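Local structure of Sqt1 (Chaetomium thermophilum, 4ZOY) at residues P28-T33 and A126-K131. The protein is a WD40-repeat chaperone in ribosome biogenesis that probably captures a dedicated ribosomal protein while it is still being synthesised. Numbering follows the deposited sequence.
Sequences PNIVAT and ALAQFK
Ile30 meets Ala128 and Phe130 between two neighbouring blades of the WD40 beta-propeller. It sits at the start of strand 30-36, the second strand of its four-stranded antiparallel blade, while Ala128 comes just before strand 129-136, the fourth strand of the next blade, at one edge of its sheet, and Phe130 lies within it. The two backbones stay well apart, with 8.2 Å between the CA atoms of Ile30 and Ala128, so the meeting is purely one of side chains packing blade against blade.

The apolar contacts divide between the two branches of Ile30. The longer one reaches Ala128: its CD1 lies 4.2 Å from Ala128 CB, methyl against methyl. CD1 stands anti to CA about the CB-CG1 bond (chi2 -178°), which extends the branch and carries its methyl toward the neighbouring blade. The short branch serves the aromatic ring instead. Ile30 CG2 approaches Phe130 at the rim of the ring, near its plane, and comes 4.4 Å from CZ; the ring thus offers its far edge, not a face, to the isoleucine. Both distances are those of loose van der Waals packing, and the shared surface is small, 132 Å² summed over both sides.

Residues of both blades pack around these three side chains. Val49 of strand 45-51 touches both Ile30 and Phe130, Phe97 of strand 92-97 packs on Ile30, and the Phe130 ring meets that of Phe83 with planes about 25° apart.

Next to Ile30, Asn29 bonds within its own blade: its backbone pairs with Ile52, and its side-chain ND2 is hydrogen-bonded to Asp51 OD1.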
loop_
_atom_site.group_PDB
_atom_site.type_symbol
_atom_site.label_atom_id
_atom_site.label_comp_id
_atom_site.label_asym_id
_atom_site.label_seq_id
_atom_site.Cartn_x
_atom_site.Cartn_y
_atom_site.Cartn_z
ATOM N N PRO A 28 14.788 -8.387 -2.916
ATOM C CA PRO A 28 13.572 -8.178 -3.715
ATOM C C PRO A 28 13.047 -9.476 -4.327
ATOM O O PRO A 28 11.880 -9.549 -4.717
ATOM C CB PRO A 28 14.024 -7.207 -4.813
ATOM C CG PRO A 28 15.336 -6.658 -4.357
ATOM C CD PRO A 28 15.952 -7.676 -3.474
ATOM N N ASN A 29 13.892 -10.496 -4.402
ATOM C CA ASN A 29 13.464 -11.782 -4.940
ATOM C C ASN A 29 12.556 -12.561 -3.988
ATOM O O ASN A 29 11.899 -13.517 -4.386
ATOM C CB ASN A 29 14.684 -12.635 -5.295
ATOM C CG ASN A 29 15.579 -12.883 -4.101
ATOM O OD1 ASN A 29 16.083 -11.942 -3.485
ATOM N ND2 ASN A 29 15.764 -14.155 -3.749
ATOM N N ILE A 30 12.525 -12.161 -2.723
ATOM C CA ILE A 30 11.703 -12.848 -1.745
ATOM C C ILE A 30 10.379 -12.115 -1.608
ATOM O O ILE A 30 10.329 -10.979 -1.139
ATOM C CB ILE A 30 12.406 -12.949 -0.383
ATOM C CG1 ILE A 30 13.731 -13.702 -0.540
ATOM C CG2 ILE A 30 11.505 -13.630 0.641
ATOM C CD1 ILE A 30 14.475 -13.899 0.755
ATOM N N VAL A 31 9.314 -12.774 -2.048
ATOM C CA VAL A 31 7.989 -12.181 -2.113
ATOM C C VAL A 31 6.960 -13.128 -1.507
ATOM O O VAL A 31 6.989 -14.328 -1.775
ATOM C CB VAL A 31 7.607 -11.856 -3.568
ATOM C CG1 VAL A 31 6.187 -11.365 -3.658
ATOM C CG2 VAL A 31 8.568 -10.830 -4.154
ATOM N N ALA A 32 6.069 -12.587 -0.680
ATOM C CA ALA A 32 4.970 -13.343 -0.097
ATOM C C ALA A 32 3.645 -12.933 -0.727
ATOM O O ALA A 32 3.406 -11.751 -0.970
ATOM C CB ALA A 32 4.922 -13.142 1.411
ATOM N N THR A 33 2.779 -13.912 -0.985
ATOM C CA THR A 33 1.474 -13.644 -1.571
ATOM C C THR A 33 0.399 -14.309 -0.730
ATOM O O THR A 33 0.646 -15.321 -0.096
ATOM C CB THR A 33 1.395 -14.128 -3.041
ATOM O OG1 THR A 33 1.665 -15.533 -3.101
ATOM C CG2 THR A 33 2.420 -13.394 -3.889
ATOM N N ALA A 126 21.157 -22.219 1.071
ATOM C CA ALA A 126 20.090 -22.021 0.075
ATOM C C ALA A 126 18.960 -21.144 0.603
ATOM O O ALA A 126 17.795 -21.279 0.196
ATOM C CB ALA A 126 19.546 -23.350 -0.390
ATOM N N LEU A 127 19.325 -20.279 1.550
ATOM C CA LEU A 127 18.527 -19.113 1.935
ATOM C C LEU A 127 17.197 -19.432 2.653
ATOM O O LEU A 127 16.995 -20.512 3.215
ATOM C CB LEU A 127 18.222 -18.257 0.689
ATOM C CG LEU A 127 19.023 -16.968 0.610
ATOM C CD1 LEU A 127 20.303 -17.303 -0.067
ATOM C CD2 LEU A 127 18.325 -16.003 -0.292
ATOM N N ALA A 128 16.286 -18.473 2.521
ATOM C CA ALA A 128 15.095 -18.254 3.340
ATOM C C ALA A 128 14.529 -19.407 4.174
ATOM O O ALA A 128 14.099 -20.432 3.650
ATOM C CB ALA A 128 13.993 -17.702 2.447
ATOM N N GLN A 129 14.499 -19.177 5.487
ATOM C CA GLN A 129 13.797 -20.015 6.450
ATOM C C GLN A 129 12.745 -19.185 7.190
ATOM O O GLN A 129 12.959 -18.003 7.472
ATOM C CB GLN A 129 14.779 -20.639 7.440
ATOM C CG GLN A 129 15.601 -21.784 6.868
ATOM C CD GLN A 129 14.871 -23.110 6.950
ATOM O OE1 GLN A 129 14.760 -23.704 8.024
ATOM N NE2 GLN A 129 14.356 -23.576 5.818
ATOM N N PHE A 130 11.612 -19.808 7.497
ATOM C CA PHE A 130 10.492 -19.115 8.124
ATOM C C PHE A 130 9.963 -19.921 9.300
ATOM O O PHE A 130 9.700 -21.119 9.174
ATOM C CB PHE A 130 9.374 -18.865 7.102
ATOM C CG PHE A 130 9.828 -18.095 5.898
ATOM C CD1 PHE A 130 10.428 -18.746 4.830
ATOM C CD2 PHE A 130 9.679 -16.717 5.839
ATOM C CE1 PHE A 130 10.863 -18.040 3.729
ATOM C CE2 PHE A 130 10.111 -16.007 4.737
ATOM C CZ PHE A 130 10.707 -16.667 3.685
ATOM N N LYS A 131 9.804 -19.266 10.442
ATOM C CA LYS A 131 9.338 -19.953 11.639
ATOM C C LYS A 131 8.196 -19.215 12.324
ATOM O O LYS A 131 8.355 -18.074 12.752
ATOM C CB LYS A 131 10.492 -20.140 12.625
ATOM C CG LYS A 131 10.083 -20.825 13.917
ATOM C CD LYS A 131 11.275 -21.036 14.834
ATOM C CE LYS A 131 10.834 -21.568 16.188
ATOM N NZ LYS A 131 9.881 -22.704 16.043
#